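Local coordinates for regulatory protein SWI6 (Saccharomyces cerevisiae, PDB 1SW6), which takes part in cell-cycle-dependent transcription as a subunit of the SBF and MBF complexes, with the present fragment forming its ankyrin-repeat domain, at residues Asn143-Leu146 with Val147-Val151; Pro126-Glu129 with His130-Pro134; Asn282-Thr285 with Cys286-Ala290; Asn201-Ile204 with Leu205-Ile208; Ala220-Tyr223 with Tyr224-Leu228. All coordinates share one frame; numbering follows the deposited sequence.

In the fold
From the N terminus the order is interaction 2, interaction 1, interaction 4, interaction 5 and interaction 3. All are local and follow in series, so none nests in or crosses another. Interaction 2 closes the tight turn leading into helix 134-140, and interaction 1 caps and braces the next helix, 144-152; Leu150 packs on Pro134 between them. Interactions 4 and 3 are helix starts at 204 and 286, joined directly by the hydrogen bond of His206 to the Asp284 carbonyl. Interaction 5 lies on helix 218-234, whose Ala221, Tyr224 and Leu225 pack against Leu205 and Ile208 of interaction 4. Interactions 1 and 3 lie on opposite sides of the chain's centre, about 32 Å apart between centres.

Interaction 1. Residues Asn143-Leu146 with Val147-Val151; sequences NLEL and VKHLV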
# COMPACT_ATOMS: atom_id res chain seq x y z
N ASN A 143 8.65 6.50 9.53
CA ASN A 143 10.01 7.04 9.43
C ASN A 143 10.02 8.46 9.98
O ASN A 143 10.06 9.43 9.23
CB ASN A 143 10.51 7.06 7.99
CG ASN A 143 12.01 7.28 7.92
OD1 ASN A 143 12.56 8.18 8.56
ND2 ASN A 143 12.69 6.44 7.14
N LEU A 144 9.99 8.56 11.31
CA LEU A 144 9.97 9.84 12.00
C LEU A 144 11.04 10.83 11.54
O LEU A 144 10.74 11.98 11.28
CB LEU A 144 10.10 9.60 13.51
CG LEU A 144 10.10 10.82 14.44
CD1 LEU A 144 8.83 11.63 14.26
CD2 LEU A 144 10.22 10.34 15.88
N GLU A 145 12.28 10.38 11.45
CA GLU A 145 13.36 11.27 11.06
C GLU A 145 13.14 11.93 9.72
O GLU A 145 13.30 13.14 9.58
CB GLU A 145 14.69 10.52 11.04
CG GLU A 145 15.81 11.32 11.68
CD GLU A 145 15.50 11.65 13.13
OE1 GLU A 145 16.19 12.53 13.69
OE2 GLU A 145 14.57 11.02 13.70
N LEU A 146 12.77 11.14 8.72
CA LEU A 146 12.54 11.75 7.43
C LEU A 146 11.32 12.69 7.45
O LEU A 146 11.32 13.72 6.78
CB LEU A 146 12.40 10.66 6.37
CG LEU A 146 13.67 10.50 5.53
CD1 LEU A 146 14.92 10.67 6.38
CD2 LEU A 146 13.64 9.14 4.85
N VAL A 147 10.30 12.36 8.24
CA VAL A 147 9.13 13.23 8.33
C VAL A 147 9.53 14.61 8.86
O VAL A 147 9.09 15.63 8.34
CB VAL A 147 8.04 12.64 9.26
CG1 VAL A 147 7.02 13.73 9.64
CG2 VAL A 147 7.31 11.50 8.55
N LYS A 148 10.37 14.63 9.89
CA LYS A 148 10.81 15.88 10.48
C LYS A 148 11.61 16.72 9.47
O LYS A 148 11.42 17.93 9.37
CB LYS A 148 11.63 15.59 11.73
CG LYS A 148 10.76 15.06 12.85
CD LYS A 148 11.52 14.14 13.80
CE LYS A 148 12.66 14.84 14.50
NZ LYS A 148 13.22 13.95 15.57
N HIS A 149 12.49 16.06 8.73
CA HIS A 149 13.28 16.74 7.72
C HIS A 149 12.39 17.31 6.62
O HIS A 149 12.60 18.43 6.16
CB HIS A 149 14.30 15.78 7.11
CG HIS A 149 15.55 15.63 7.91
ND1 HIS A 149 16.08 14.40 8.24
CD2 HIS A 149 16.39 16.56 8.43
CE1 HIS A 149 17.20 14.58 8.92
NE2 HIS A 149 17.41 15.88 9.05
N LEU A 150 11.39 16.55 6.18
CA LEU A 150 10.50 17.03 5.13
C LEU A 150 9.66 18.20 5.60
O LEU A 150 9.38 19.13 4.83
CB LEU A 150 9.59 15.92 4.61
CG LEU A 150 10.22 14.78 3.81
CD1 LEU A 150 9.13 13.94 3.18
CD2 LEU A 150 11.12 15.33 2.72
N VAL A 151 9.23 18.16 6.86
CA VAL A 151 8.42 19.25 7.39
C VAL A 151 9.30 20.50 7.42
O VAL A 151 8.95 21.53 6.86
CB VAL A 151 7.91 18.94 8.81
CG1 VAL A 151 7.30 20.18 9.43
CG2 VAL A 151 6.90 17.80 8.75
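Leu146 CD1 reaches the edge of the His149 ring, close to its plane and 4.3 Å from ND1, while Phe105 from elsewhere in the chain stacks with that ring. Glu145 O approaches the imidazole obliquely. The other flat group is the amide of Asn143, the N-cap of this helix. With its CG anti to the backbone N (chi1 -166°), OD1 swings over the first turn and accepts from Leu146 N at 3.0 Å, the donor lying 35° out of the carbonyl plane. Behind this cap the regular ladder begins, Val147 N bonding to Asn143 O and Lys148 N to Leu144 O. On another side of the helix Lys148 lies along Leu144, its CD 3.7 Å from Leu144 CG, and a bend at chi3 (62°) helps bring the ammonium toward Glu145. The resulting salt bridge is long, NZ standing 3.7 Å from Glu145 OE2 and 3.8 Å from Glu145 OE1, so it is probably a loose attraction. The helix belongs to the first ankyrin repeat: Leu146, Val147 and Leu150 pack on helix 134-140, whereas Leu144, Val147 and Lys148 meet helix 183-190.

Interaction 2. Residues Pro126-Glu129 with His130-Pro134; sequences PVDE and HGNTP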
# COMPACT_ATOMS: atom_id res chain seq x y z
N PRO A 126 1.62 15.07 -5.52
CA PRO A 126 1.21 13.69 -5.26
C PRO A 126 2.24 12.78 -5.94
O PRO A 126 2.71 13.08 -7.05
CB PRO A 126 -0.17 13.61 -5.90
CG PRO A 126 -0.69 15.01 -5.74
CD PRO A 126 0.52 15.85 -6.10
N VAL A 127 2.61 11.68 -5.29
CA VAL A 127 3.61 10.78 -5.83
C VAL A 127 3.05 9.47 -6.39
O VAL A 127 3.77 8.68 -7.00
CB VAL A 127 4.69 10.49 -4.76
CG1 VAL A 127 5.54 9.30 -5.14
CG2 VAL A 127 5.57 11.71 -4.60
N ASP A 128 1.76 9.24 -6.20
CA ASP A 128 1.17 8.02 -6.72
C ASP A 128 -0.27 8.23 -7.17
O ASP A 128 -0.75 9.36 -7.27
CB ASP A 128 1.25 6.91 -5.67
CG ASP A 128 0.40 7.19 -4.45
OD1 ASP A 128 0.72 6.63 -3.38
OD2 ASP A 128 -0.59 7.95 -4.55
N GLU A 129 -0.94 7.12 -7.42
CA GLU A 129 -2.32 7.10 -7.89
C GLU A 129 -3.35 7.58 -6.87
O GLU A 129 -4.36 8.17 -7.24
CB GLU A 129 -2.69 5.67 -8.31
CG GLU A 129 -1.65 5.00 -9.19
CD GLU A 129 -1.84 3.48 -9.29
OE1 GLU A 129 -1.10 2.84 -10.07
OE2 GLU A 129 -2.71 2.94 -8.57
N HIS A 130 -3.09 7.32 -5.59
CA HIS A 130 -4.04 7.70 -4.54
C HIS A 130 -3.88 9.13 -4.01
O HIS A 130 -4.57 9.53 -3.08
CB HIS A 130 -3.95 6.71 -3.38
CG HIS A 130 -3.88 5.28 -3.82
ND1 HIS A 130 -2.80 4.77 -4.50
CD2 HIS A 130 -4.76 4.26 -3.68
CE1 HIS A 130 -3.01 3.49 -4.77
NE2 HIS A 130 -4.19 3.16 -4.28
N GLY A 131 -2.96 9.89 -4.60
CA GLY A 131 -2.76 11.25 -4.14
C GLY A 131 -1.84 11.36 -2.93
O GLY A 131 -1.83 12.39 -2.25
N ASN A 132 -1.08 10.31 -2.65
CA ASN A 132 -0.15 10.33 -1.53
C ASN A 132 0.97 11.32 -1.83
O ASN A 132 1.50 11.35 -2.94
CB ASN A 132 0.48 8.95 -1.29
CG ASN A 132 -0.46 7.98 -0.59
OD1 ASN A 132 -1.00 8.28 0.48
ND2 ASN A 132 -0.64 6.81 -1.18
N THR A 133 1.32 12.14 -0.84
CA THR A 133 2.43 13.07 -0.98
C THR A 133 3.58 12.31 -0.33
O THR A 133 3.35 11.26 0.27
CB THR A 133 2.21 14.39 -0.19
OG1 THR A 133 2.21 14.11 1.22
CG2 THR A 133 0.89 15.02 -0.57
N PRO A 134 4.82 12.80 -0.44
CA PRO A 134 5.90 12.05 0.20
C PRO A 134 5.63 11.88 1.70
O PRO A 134 5.95 10.85 2.30
CB PRO A 134 7.13 12.92 -0.08
CG PRO A 134 6.83 13.44 -1.45
CD PRO A 134 5.37 13.85 -1.33
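Asp128 OD2 draws in the backbone of the turn that follows it: Asn132 N donates to it at 3.1 Å, from above the carboxylate plane, and His130 N adds a weak bond at 2.8 Å. The other oxygen, OD1, faces the Asn132 side chain and takes ND2 at 2.6 Å on its syn lone pair. OD1 lies in the plane of the Asn132 amide, although carboxylate and amide are turned 74° apart. Trp137 NE1, from the helix beyond, also donates to OD1, and bonds to both oxygens probably restrict rotation of the carboxylate. Its torsion explains the reach: CG sits between the backbone N and the carbonyl carbon (chi1 66°), folding the group back over residues 130-132. Across the loop Val127 N meets Asn132 O at 2.6 Å, nearly straight, and Val127 CG2 rests 3.8 Å from Pro134 CG. At the tip, the Glu129 and His130 side chains run side by side. His130 ND1 is buried here without a partner, but NE2 reaches Asn176 of the second subunit. Gly131 adopts a positive phi (83°), where a side chain would press on the preceding carbonyl. Asp128 to Gly131 form a type I turn, and Thr133, the N-cap of helix 134-140, is hydrogen-bonded to His136. An aspartate-led turn, a glycine and then Thr-Pro-Leu-His are the signature of the ankyrin repeat, with this loop as its finger-like hairpin.

Interaction 3. Residues Asn282-Thr285 with Cys286-Ala290; sequences NGDT and CLNIA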
# COMPACT_ATOMS: atom_id res chain seq x y z
N ASN A 282 -22.08 9.78 7.69
CA ASN A 282 -23.18 8.85 7.94
C ASN A 282 -23.84 9.28 9.24
O ASN A 282 -24.89 8.77 9.63
CB ASN A 282 -22.67 7.41 8.07
CG ASN A 282 -21.93 6.94 6.83
OD1 ASN A 282 -22.24 7.35 5.71
ND2 ASN A 282 -20.94 6.06 7.01
N GLY A 283 -23.22 10.25 9.91
CA GLY A 283 -23.74 10.73 11.18
C GLY A 283 -23.24 9.90 12.34
O GLY A 283 -23.77 9.99 13.45
N ASP A 284 -22.22 9.08 12.08
CA ASP A 284 -21.63 8.21 13.10
C ASP A 284 -20.51 8.88 13.87
O ASP A 284 -19.67 9.58 13.29
CB ASP A 284 -21.00 6.95 12.49
CG ASP A 284 -22.02 5.94 12.02
OD1 ASP A 284 -23.04 5.74 12.72
OD2 ASP A 284 -21.80 5.33 10.95
N THR A 285 -20.48 8.65 15.18
CA THR A 285 -19.41 9.15 16.01
C THR A 285 -18.44 7.97 16.00
O THR A 285 -18.82 6.86 15.61
CB THR A 285 -19.87 9.39 17.44
OG1 THR A 285 -20.46 8.20 17.95
CG2 THR A 285 -20.88 10.53 17.49
N CYS A 286 -17.19 8.17 16.41
CA CYS A 286 -16.27 7.04 16.41
C CYS A 286 -16.82 5.97 17.35
O CYS A 286 -16.65 4.77 17.12
CB CYS A 286 -14.85 7.48 16.79
SG CYS A 286 -14.59 8.21 18.43
N LEU A 287 -17.51 6.40 18.40
CA LEU A 287 -18.09 5.46 19.34
C LEU A 287 -19.14 4.56 18.68
O LEU A 287 -19.22 3.37 18.98
CB LEU A 287 -18.74 6.20 20.52
CG LEU A 287 -19.46 5.31 21.53
CD1 LEU A 287 -18.46 4.33 22.15
CD2 LEU A 287 -20.12 6.18 22.59
N ASN A 288 -19.95 5.14 17.80
CA ASN A 288 -21.01 4.40 17.11
C ASN A 288 -20.41 3.38 16.13
O ASN A 288 -20.95 2.29 15.95
CB ASN A 288 -21.96 5.35 16.37
CG ASN A 288 -23.39 4.82 16.31
OD1 ASN A 288 -23.65 3.68 16.69
ND2 ASN A 288 -24.33 5.64 15.83
N ILE A 289 -19.30 3.74 15.49
CA ILE A 289 -18.60 2.85 14.57
C ILE A 289 -18.01 1.72 15.41
O ILE A 289 -18.02 0.55 15.01
CB ILE A 289 -17.45 3.58 13.84
CG1 ILE A 289 -18.01 4.53 12.78
CG2 ILE A 289 -16.46 2.57 13.25
CD1 ILE A 289 -16.98 5.44 12.15
N ALA A 290 -17.50 2.08 16.58
CA ALA A 290 -16.89 1.11 17.48
C ALA A 290 -17.91 0.13 18.06
O ALA A 290 -17.61 -1.05 18.23
CB ALA A 290 -16.16 1.84 18.61
O HOH W 1 -23.51 8.35 15.72
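This is a buried N-cap at the start of helix 286-293 in the fourth ankyrin repeat, at the place where the Thr-Pro-Leu-His motif of the family begins a helix; here the sequence reads Thr-Cys-Leu-Asn. Thr285 is the cap. Its OG1 lies between the backbone N and the carbonyl carbon (chi1 54°), which turns it back toward the first turn to accept from Asn288 N at 3.1 Å, with an angle of 149° at the hydrogen. Thr285 O takes Ile289 N at 3.2 Å, the first regular helical bond. Asp284 CB packs 3.9 Å from Ile289 CG1, beside the histidine of the preceding repeat: His206 NE2 donates to Asp284 O. The carboxylate of Asp284 and the amide of Asn288 stand almost perpendicular, 82° between planes, and are not bonded to each other; Asp284 OD1 makes a salt bridge with Arg292 and a hydrogen bond with Asn313, and Asn288 ND2 is hydrogen-bonded to Leu317 O. A water completes the arrangement, tying the loop to the helix: it donates to Gly283 O at 2.8 Å, takes Asn288 ND2 at 2.8 Å, and receives a weak bond from Thr285 N at 3.1 Å.

Interaction 4. Residues Asn201-Ile204 with Leu205-Ile208; sequences NRTI and LHHI
A histidine supplies the return half of the capping box here: His206 ND1 accepts from Thr203 N at 3.1 Å, with 165° at the hydrogen and the donor 17° out of the ring plane. In the other direction Thr203, the N-cap of helix 204-212, offers OG1 to Leu205 N at 3.1 Å, a weak bond, and its carbonyl to His207 N at 3.3 Å. The threonine hydroxyl lies between its own backbone N and carbonyl carbon (chi1 74°), a torsion that turns it to the first turn of the helix, while CG2 comes in the plane of the His206 ring at its edge. Arg202 takes the neighbouring place, its CB 3.8 Å from His206 CB. From there the arginine runs out extended, crossing the histidine at about a right angle, and NE forms a salt bridge with Asp280. The His207 side chain leaves the helix in a different direction from His206; its CD2 lies 3.2 Å from Thr203 O, and NE2 is hydrogen-bonded to Asp198 OD1. Lower down, Ile204 and Ile208 turn to the helices around them, Ile204 onto helix 167-173 and Ile208 onto Ala221 and Tyr224. Thr-Ile-Leu-His here is a variant of the ankyrin Thr-Pro-Leu-His motif. Because ND1 of His206 receives an N-H while NE2 is bonded to Asp284 O in the next repeat, the ring's proton is most simply placed on NE2, consistent with a neutral histidine that couples one helix start to the next.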
# COMPACT_ATOMS: atom_id res chain seq x y z
N ASN A 201 -15.88 13.36 6.16
CA ASN A 201 -15.97 14.13 7.40
C ASN A 201 -15.51 13.26 8.57
O ASN A 201 -16.01 13.39 9.68
CB ASN A 201 -17.39 14.64 7.65
CG ASN A 201 -17.85 15.62 6.59
OD1 ASN A 201 -17.08 16.45 6.11
ND2 ASN A 201 -19.12 15.55 6.23
N ARG A 202 -14.56 12.37 8.30
CA ARG A 202 -14.03 11.50 9.34
C ARG A 202 -12.76 12.11 9.92
O ARG A 202 -11.85 12.52 9.19
CB ARG A 202 -13.76 10.11 8.79
CG ARG A 202 -15.03 9.28 8.71
CD ARG A 202 -14.84 7.99 7.94
NE ARG A 202 -16.03 7.15 8.06
CZ ARG A 202 -16.17 5.98 7.46
NH1 ARG A 202 -15.20 5.50 6.69
NH2 ARG A 202 -17.30 5.28 7.63
N THR A 203 -12.72 12.17 11.25
CA THR A 203 -11.58 12.73 11.96
C THR A 203 -10.54 11.66 12.22
O THR A 203 -10.72 10.49 11.83
CB THR A 203 -12.02 13.30 13.31
OG1 THR A 203 -12.29 12.22 14.21
CG2 THR A 203 -13.31 14.12 13.12
N ILE A 204 -9.45 12.04 12.88
CA ILE A 204 -8.39 11.10 13.20
C ILE A 204 -8.94 10.01 14.13
O ILE A 204 -8.51 8.86 14.06
CB ILE A 204 -7.18 11.81 13.87
CG1 ILE A 204 -6.05 10.81 14.08
CG2 ILE A 204 -7.59 12.42 15.19
CD1 ILE A 204 -5.39 10.39 12.76
N LEU A 205 -9.89 10.37 14.99
CA LEU A 205 -10.47 9.39 15.90
C LEU A 205 -11.31 8.36 15.16
O LEU A 205 -11.35 7.21 15.54
CB LEU A 205 -11.35 10.04 16.97
CG LEU A 205 -10.64 10.83 18.06
CD1 LEU A 205 -11.65 11.25 19.14
CD2 LEU A 205 -9.54 9.95 18.67
N HIS A 206 -11.99 8.79 14.10
CA HIS A 206 -12.81 7.84 13.35
C HIS A 206 -11.90 6.79 12.76
O HIS A 206 -12.21 5.60 12.78
CB HIS A 206 -13.58 8.53 12.22
CG HIS A 206 -14.82 9.23 12.66
ND1 HIS A 206 -14.91 10.60 12.78
CD2 HIS A 206 -16.04 8.74 13.00
CE1 HIS A 206 -16.13 10.93 13.16
NE2 HIS A 206 -16.84 9.82 13.31
N HIS A 207 -10.77 7.22 12.22
CA HIS A 207 -9.82 6.31 11.60
C HIS A 207 -9.16 5.37 12.60
O HIS A 207 -8.94 4.20 12.28
CB HIS A 207 -8.76 7.10 10.82
CG HIS A 207 -9.28 7.73 9.56
ND1 HIS A 207 -9.64 7.00 8.45
CD2 HIS A 207 -9.54 9.03 9.25
CE1 HIS A 207 -10.09 7.81 7.51
NE2 HIS A 207 -10.04 9.05 7.97
N ILE A 208 -8.86 5.86 13.80
CA ILE A 208 -8.24 5.01 14.82
C ILE A 208 -9.19 3.85 15.09
O ILE A 208 -8.81 2.68 15.06
CB ILE A 208 -7.98 5.79 16.14
CG1 ILE A 208 -6.88 6.84 15.92
CG2 ILE A 208 -7.60 4.81 17.25
CD1 ILE A 208 -6.47 7.57 17.17

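Interaction 5. Residues Ala220-Tyr223 with Tyr224-Leu228; sequences AAKY and YLDIL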
# COMPACT_ATOMS: atom_id res chain seq x y z
N ALA A 220 -2.65 -1.62 18.34
CA ALA A 220 -2.18 -0.34 17.79
C ALA A 220 -3.20 0.78 17.99
O ALA A 220 -2.86 1.87 18.43
CB ALA A 220 -1.87 -0.49 16.31
N ALA A 221 -4.46 0.50 17.67
CA ALA A 221 -5.50 1.52 17.81
C ALA A 221 -5.71 1.94 19.27
O ALA A 221 -5.96 3.11 19.55
CB ALA A 221 -6.81 1.02 17.21
N LYS A 222 -5.61 1.00 20.19
CA LYS A 222 -5.78 1.34 21.60
C LYS A 222 -4.64 2.28 21.95
O LYS A 222 -4.83 3.33 22.57
CB LYS A 222 -5.70 0.08 22.46
CG LYS A 222 -5.83 0.31 23.97
CD LYS A 222 -7.26 0.66 24.36
CE LYS A 222 -7.51 0.45 25.85
NZ LYS A 222 -6.66 1.30 26.72
N TYR A 223 -3.44 1.90 21.53
CA TYR A 223 -2.23 2.68 21.78
C TYR A 223 -2.33 4.09 21.20
O TYR A 223 -2.00 5.07 21.88
CB TYR A 223 -1.04 1.95 21.16
CG TYR A 223 0.27 2.69 21.23
CD1 TYR A 223 1.08 2.61 22.36
CD2 TYR A 223 0.75 3.42 20.14
CE1 TYR A 223 2.33 3.21 22.41
CE2 TYR A 223 2.00 4.04 20.17
CZ TYR A 223 2.78 3.92 21.31
OH TYR A 223 4.05 4.44 21.32
N TYR A 224 -2.77 4.19 19.95
CA TYR A 224 -2.91 5.49 19.29
C TYR A 224 -3.88 6.40 20.04
O TYR A 224 -3.59 7.58 20.29
CB TYR A 224 -3.37 5.28 17.84
CG TYR A 224 -2.33 4.63 16.94
CD1 TYR A 224 -2.71 3.85 15.86
CD2 TYR A 224 -0.96 4.81 17.17
CE1 TYR A 224 -1.76 3.25 15.01
CE2 TYR A 224 0.01 4.22 16.34
CZ TYR A 224 -0.40 3.44 15.26
OH TYR A 224 0.52 2.82 14.45
N LEU A 225 -5.03 5.84 20.41
CA LEU A 225 -6.04 6.60 21.14
C LEU A 225 -5.51 7.14 22.46
O LEU A 225 -5.66 8.33 22.74
CB LEU A 225 -7.27 5.72 21.40
CG LEU A 225 -8.34 6.33 22.31
CD1 LEU A 225 -8.79 7.68 21.76
CD2 LEU A 225 -9.53 5.38 22.41
N ASP A 226 -4.89 6.28 23.27
CA ASP A 226 -4.38 6.72 24.57
C ASP A 226 -3.23 7.71 24.44
O ASP A 226 -3.16 8.68 25.18
CB ASP A 226 -3.96 5.53 25.43
CG ASP A 226 -5.14 4.66 25.85
OD1 ASP A 226 -6.28 5.18 25.92
OD2 ASP A 226 -4.93 3.46 26.11
N ILE A 227 -2.31 7.46 23.50
CA ILE A 227 -1.19 8.38 23.30
C ILE A 227 -1.71 9.75 22.88
O ILE A 227 -1.20 10.77 23.34
CB ILE A 227 -0.22 7.88 22.19
CG1 ILE A 227 0.62 6.71 22.71
CG2 ILE A 227 0.70 9.01 21.75
CD1 ILE A 227 1.43 7.04 23.94
N LEU A 228 -2.72 9.78 22.01
CA LEU A 228 -3.28 11.05 21.56
C LEU A 228 -3.88 11.85 22.73
O LEU A 228 -3.63 13.05 22.86
CB LEU A 228 -4.36 10.79 20.50
CG LEU A 228 -5.14 12.01 19.99
CD1 LEU A 228 -4.18 13.13 19.64
CD2 LEU A 228 -5.97 11.64 18.77
O HOH W 2 -8.10 3.92 27.46
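Helix 218-234 of the third ankyrin repeat holds this contact, one turn of side chains facing the next, with helix 204-212 packed against Ala221, Tyr224 and Leu225. Its clearest side-chain feature is a CH-pi contact: Ile227 CG1 sits over the middle of the Tyr223 ring, 3.8 Å from the centroid and only 11° off the normal. With CG anti to the backbone N (chi1 175°), the Tyr223 ring projects out from the helix, and Ile227 CG1 bends back over its face. Tyr224 extends the aromatic patch, its CE2 lying in plane at the edge of the Tyr223 ring. The two rings are inclined at 62°, an oblique pair in which CD2 of Tyr223 touches CD2 of Tyr224 at 3.7 Å. Ala220 O lies over one face of Tyr224, offset toward the rim, and also accepts Tyr224 N at 2.8 Å. Beyond the segments, Phe183 and Tyr178 meet these rings, and Tyr224 OH is hydrogen-bonded to Ser174 O. On another side Lys222 and Asp226 form an i to i+4 salt bridge, NZ donating to the syn lone pair of OD2 at 2.8 Å. The second oxygen, OD1, is shared between Tyr305 OH and a water: that water gives a hydrogen bond to OD1 of Asp226 at 2.7 Å and accepts from NZ of Lys222 at 3.1 Å.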